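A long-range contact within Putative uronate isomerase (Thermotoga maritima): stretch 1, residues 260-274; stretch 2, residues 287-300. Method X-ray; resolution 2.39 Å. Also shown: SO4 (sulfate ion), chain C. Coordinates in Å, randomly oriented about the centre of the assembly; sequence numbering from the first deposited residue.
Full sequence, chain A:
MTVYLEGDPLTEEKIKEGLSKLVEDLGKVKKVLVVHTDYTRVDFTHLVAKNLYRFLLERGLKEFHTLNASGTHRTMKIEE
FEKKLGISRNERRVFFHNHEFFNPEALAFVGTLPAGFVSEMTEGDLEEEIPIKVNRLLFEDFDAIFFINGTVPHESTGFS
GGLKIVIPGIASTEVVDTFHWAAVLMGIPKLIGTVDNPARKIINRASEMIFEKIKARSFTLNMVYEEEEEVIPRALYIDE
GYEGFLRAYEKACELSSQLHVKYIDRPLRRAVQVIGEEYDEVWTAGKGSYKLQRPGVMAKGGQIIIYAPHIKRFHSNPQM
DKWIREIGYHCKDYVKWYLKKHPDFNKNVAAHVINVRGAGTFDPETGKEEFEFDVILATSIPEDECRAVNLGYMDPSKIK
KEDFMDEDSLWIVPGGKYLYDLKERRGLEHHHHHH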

# COMPACT_ATOMS: atom_id res chain seq x y z
N HIS A 260 15.49 -3.20 2.55
CA HIS A 260 14.75 -1.98 2.20
C HIS A 260 15.00 -0.76 3.10
O HIS A 260 14.31 0.26 2.99
CB HIS A 260 13.25 -2.29 2.10
CG HIS A 260 12.91 -3.27 1.03
ND1 HIS A 260 11.86 -4.17 1.14
CD2 HIS A 260 13.46 -3.50 -0.19
CE1 HIS A 260 11.78 -4.89 0.05
NE2 HIS A 260 12.74 -4.51 -0.78
N VAL A 261 15.99 -0.85 3.98
CA VAL A 261 16.36 0.31 4.78
C VAL A 261 17.71 0.92 4.35
O VAL A 261 18.74 0.25 4.36
CB VAL A 261 16.36 -0.02 6.30
CG1 VAL A 261 16.77 1.22 7.12
CG2 VAL A 261 14.99 -0.50 6.73
N LYS A 262 17.66 2.20 3.95
CA LYS A 262 18.86 2.99 3.66
C LYS A 262 19.31 3.74 4.90
O LYS A 262 18.50 4.34 5.62
CB LYS A 262 18.59 4.00 2.54
CG LYS A 262 18.26 3.40 1.16
CD LYS A 262 19.41 2.55 0.64
CE LYS A 262 19.25 2.26 -0.86
NZ LYS A 262 20.28 1.28 -1.33
N TYR A 263 20.62 3.73 5.16
CA TYR A 263 21.15 4.42 6.33
C TYR A 263 21.93 5.66 5.93
O TYR A 263 22.64 5.66 4.93
CB TYR A 263 22.00 3.50 7.20
CG TYR A 263 21.20 2.38 7.82
CD1 TYR A 263 21.06 1.15 7.18
CD2 TYR A 263 20.56 2.55 9.05
CE1 TYR A 263 20.31 0.12 7.74
CE2 TYR A 263 19.80 1.53 9.62
CZ TYR A 263 19.69 0.31 8.96
OH TYR A 263 18.95 -0.71 9.52
N ILE A 264 21.76 6.72 6.72
CA ILE A 264 22.55 7.94 6.57
C ILE A 264 23.06 8.35 7.95
O ILE A 264 22.55 7.88 8.96
CB ILE A 264 21.73 9.09 5.96
CG1 ILE A 264 20.62 9.52 6.91
CG2 ILE A 264 21.20 8.68 4.60
CD1 ILE A 264 19.81 10.71 6.44
N ASP A 265 24.05 9.22 7.99
CA ASP A 265 24.68 9.56 9.27
C ASP A 265 24.36 10.98 9.76
O ASP A 265 24.50 11.28 10.96
CB ASP A 265 26.19 9.33 9.19
CG ASP A 265 26.70 9.37 7.77
OD1 ASP A 265 26.74 10.47 7.18
OD2 ASP A 265 27.06 8.29 7.24
N ARG A 266 23.93 11.84 8.85
CA ARG A 266 23.54 13.20 9.20
C ARG A 266 22.10 13.42 8.81
O ARG A 266 21.67 12.95 7.75
CB ARG A 266 24.42 14.20 8.44
CG ARG A 266 24.59 15.56 9.11
CD ARG A 266 25.89 16.20 8.64
NE ARG A 266 26.84 15.18 8.19
CZ ARG A 266 27.27 15.05 6.94
NH1 ARG A 266 26.87 15.90 6.00
NH2 ARG A 266 28.12 14.08 6.63
N PRO A 267 21.34 14.14 9.65
CA PRO A 267 19.98 14.57 9.27
C PRO A 267 20.00 15.36 7.95
O PRO A 267 20.97 16.10 7.69
CB PRO A 267 19.58 15.49 10.43
CG PRO A 267 20.35 14.94 11.62
CD PRO A 267 21.68 14.51 11.04
N LEU A 268 18.96 15.21 7.14
CA LEU A 268 18.92 15.90 5.85
C LEU A 268 18.27 17.27 5.94
O LEU A 268 17.26 17.43 6.64
CB LEU A 268 18.18 15.06 4.81
CG LEU A 268 18.76 13.69 4.45
CD1 LEU A 268 17.87 13.01 3.40
CD2 LEU A 268 20.20 13.84 3.95
N ARG A 269 18.82 18.25 5.23
CA ARG A 269 18.18 19.56 5.15
C ARG A 269 17.29 19.63 3.90
O ARG A 269 16.28 20.35 3.87
CB ARG A 269 19.22 20.69 5.18
CG ARG A 269 19.04 21.74 4.09
CD ARG A 269 19.34 23.17 4.57
NE ARG A 269 18.47 23.60 5.66
CZ ARG A 269 17.19 23.97 5.53
NH1 ARG A 269 16.59 23.95 4.33
NH2 ARG A 269 16.50 24.36 6.60
N ARG A 270 17.64 18.83 2.90
CA ARG A 270 16.88 18.77 1.65
C ARG A 270 16.85 17.34 1.13
O ARG A 270 17.89 16.67 1.05
CB ARG A 270 17.50 19.69 0.58
CG ARG A 270 16.88 21.07 0.48
CD ARG A 270 17.92 22.19 0.36
NE ARG A 270 18.83 22.00 -0.77
CZ ARG A 270 18.65 22.52 -1.98
NH1 ARG A 270 17.57 23.25 -2.25
NH2 ARG A 270 19.54 22.29 -2.94
N ALA A 271 15.66 16.87 0.80
CA ALA A 271 15.50 15.57 0.15
C ALA A 271 14.54 15.72 -1.02
O ALA A 271 13.41 16.20 -0.85
CB ALA A 271 14.98 14.52 1.14
N VAL A 272 15.00 15.35 -2.21
CA VAL A 272 14.11 15.31 -3.37
C VAL A 272 13.72 13.86 -3.63
O VAL A 272 14.57 13.03 -3.96
CB VAL A 272 14.74 15.91 -4.64
CG1 VAL A 272 13.81 15.71 -5.85
CG2 VAL A 272 15.05 17.39 -4.45
N GLN A 273 12.43 13.56 -3.44
CA GLN A 273 11.90 12.25 -3.75
C GLN A 273 11.51 12.19 -5.24
O GLN A 273 10.52 12.79 -5.66
CB GLN A 273 10.72 11.91 -2.84
CG GLN A 273 11.14 11.58 -1.41
CD GLN A 273 11.65 10.15 -1.25
OE1 GLN A 273 12.11 9.51 -2.21
NE2 GLN A 273 11.59 9.63 -0.01
N VAL A 274 12.31 11.49 -6.03
CA VAL A 274 12.11 11.44 -7.48
C VAL A 274 11.04 10.39 -7.84
O VAL A 274 11.34 9.20 -7.94
CB VAL A 274 13.44 11.16 -8.19
CG1 VAL A 274 13.27 11.11 -9.70
CG2 VAL A 274 14.49 12.20 -7.76
N LYS A 287 4.18 8.71 -0.30
CA LYS A 287 5.26 7.79 0.11
C LYS A 287 6.64 8.48 0.21
O LYS A 287 7.48 8.09 1.02
CB LYS A 287 5.36 6.60 -0.85
CG LYS A 287 4.58 5.37 -0.40
CD LYS A 287 4.05 4.58 -1.60
CE LYS A 287 3.43 3.26 -1.17
NZ LYS A 287 2.39 3.46 -0.10
N GLY A 288 6.83 9.51 -0.62
CA GLY A 288 8.03 10.32 -0.56
C GLY A 288 8.24 10.97 0.80
O GLY A 288 9.37 11.03 1.29
N SER A 289 7.16 11.44 1.41
CA SER A 289 7.26 11.97 2.78
C SER A 289 7.39 10.85 3.84
O SER A 289 8.29 10.91 4.70
CB SER A 289 6.08 12.88 3.09
OG SER A 289 6.01 13.18 4.48
N TYR A 290 6.53 9.83 3.77
CA TYR A 290 6.51 8.78 4.80
C TYR A 290 7.87 8.12 4.99
O TYR A 290 8.26 7.81 6.12
CB TYR A 290 5.50 7.67 4.50
CG TYR A 290 4.17 8.12 3.95
CD1 TYR A 290 3.54 9.26 4.41
CD2 TYR A 290 3.54 7.38 2.95
CE1 TYR A 290 2.32 9.66 3.90
CE2 TYR A 290 2.32 7.77 2.43
CZ TYR A 290 1.71 8.91 2.90
OH TYR A 290 0.50 9.31 2.38
N LYS A 291 8.59 7.87 3.89
CA LYS A 291 9.85 7.12 3.97
C LYS A 291 10.97 7.91 4.62
O LYS A 291 12.04 7.35 4.91
CB LYS A 291 10.30 6.62 2.59
CG LYS A 291 9.33 5.63 1.95
CD LYS A 291 9.05 4.46 2.87
CE LYS A 291 8.95 3.15 2.09
NZ LYS A 291 7.77 3.03 1.17
N LEU A 292 10.72 9.19 4.89
CA LEU A 292 11.74 10.05 5.49
C LEU A 292 11.39 10.50 6.92
O LEU A 292 12.00 11.43 7.44
CB LEU A 292 11.98 11.26 4.58
CG LEU A 292 12.52 10.91 3.17
CD1 LEU A 292 12.55 12.12 2.23
CD2 LEU A 292 13.90 10.22 3.26
N GLN A 293 10.43 9.83 7.55
CA GLN A 293 9.91 10.32 8.84
C GLN A 293 10.38 9.62 10.12
O GLN A 293 9.93 9.97 11.21
CB GLN A 293 8.37 10.35 8.83
CG GLN A 293 7.79 11.44 7.95
CD GLN A 293 6.27 11.51 8.06
OE1 GLN A 293 5.69 11.31 9.15
NE2 GLN A 293 5.61 11.78 6.93
N ARG A 294 11.26 8.62 10.00
CA ARG A 294 11.95 8.14 11.19
C ARG A 294 12.64 9.30 11.91
O ARG A 294 13.09 10.27 11.27
CB ARG A 294 12.92 7.01 10.87
CG ARG A 294 12.18 5.69 10.80
CD ARG A 294 13.07 4.49 10.92
NE ARG A 294 12.23 3.31 11.11
CZ ARG A 294 12.63 2.06 10.90
NH1 ARG A 294 13.88 1.81 10.51
NH2 ARG A 294 11.77 1.05 11.08
N PRO A 295 12.68 9.24 13.25
CA PRO A 295 13.21 10.40 13.99
C PRO A 295 14.68 10.63 13.66
O PRO A 295 15.45 9.65 13.58
CB PRO A 295 13.03 9.99 15.46
CG PRO A 295 12.86 8.51 15.46
CD PRO A 295 12.22 8.16 14.15
N GLY A 296 15.04 11.89 13.43
CA GLY A 296 16.41 12.25 13.12
C GLY A 296 16.76 12.24 11.64
O GLY A 296 17.84 12.72 11.25
N VAL A 297 15.88 11.68 10.79
CA VAL A 297 16.20 11.61 9.36
C VAL A 297 16.16 12.98 8.69
O VAL A 297 17.06 13.35 7.92
CB VAL A 297 15.34 10.55 8.61
CG1 VAL A 297 15.56 10.66 7.12
CG2 VAL A 297 15.73 9.16 9.05
N MSE A 298 15.14 13.76 9.00
CA MSE A 298 15.05 15.12 8.48
C MSE A 298 15.52 16.12 9.55
O MSE A 298 15.19 15.98 10.73
CB MSE A 298 13.62 15.44 8.06
CG MSE A 298 13.09 14.56 6.96
SE MSE A 298 14.03 14.96 5.31
CE MSE A 298 14.82 13.26 5.07
N ALA A 299 16.30 17.11 9.14
CA ALA A 299 16.64 18.21 10.04
C ALA A 299 15.37 19.03 10.31
O ALA A 299 14.52 19.18 9.41
CB ALA A 299 17.72 19.09 9.42
N LYS A 300 15.23 19.55 11.53
CA LYS A 300 14.15 20.50 11.83
C LYS A 300 14.23 21.65 10.79
O LYS A 300 15.31 22.21 10.55
CB LYS A 300 14.25 21.01 13.28
CG LYS A 300 13.61 22.38 13.57
CD LYS A 300 12.06 22.35 13.65
CE LYS A 300 11.55 22.52 15.09
NZ LYS A 300 11.73 21.28 15.92
S SO4 C . 0.17 0.53 -1.08
O1 SO4 C . 0.42 -0.78 -0.42
O2 SO4 C . -0.77 0.35 -2.19
O3 SO4 C . -0.39 1.52 -0.15
O4 SO4 C . 1.46 1.00 -1.59

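Stretch 1 meets stretch 2 along a short parallel bridge and through side chains before and beyond it, burying 561 Å² in all. In the first strand, Val261 barely reaches its partner, its CG1 lying 4.5 Å from NH1 of Arg294. Ile264 points toward stretch 2 and sets its CD1 4.3 Å from CG1 of Val297, a loose apolar contact.

The backbones converge at Pro267. Pro267 CA lies 3.4 Å from Val297 O in a CA-H...O contact, alongside the bond that the same oxygen accepts from Leu268 N, and Pro267 CB packs 4.2 Å from Ala299 CB. Leu268 then pairs in parallel with Met298. Leu268 N donates to Val297 O (2.8 Å) and Leu268 O accepts from Ala299 N (2.7 Å), so one residue bonds to both neighbours of its partner, and both bonds are nearly straight. The side chains of the pair share a face of the sheet, where Leu268 CD1 lies 3.5 Å from CE of Met298, modelled as selenomethionine.

Past the corner at Arg269, Ala271 CB packs against Leu292 CD1 (3.6 Å) and Met298 CE (4.1 Å). Finally, Gln273 NE2 donates to Gly288 O at 2.9 Å, tying the second strand to the helix. Gly288 suits this close approach, since an ideal CB there would lie just 3.0 Å from Gln273 CB.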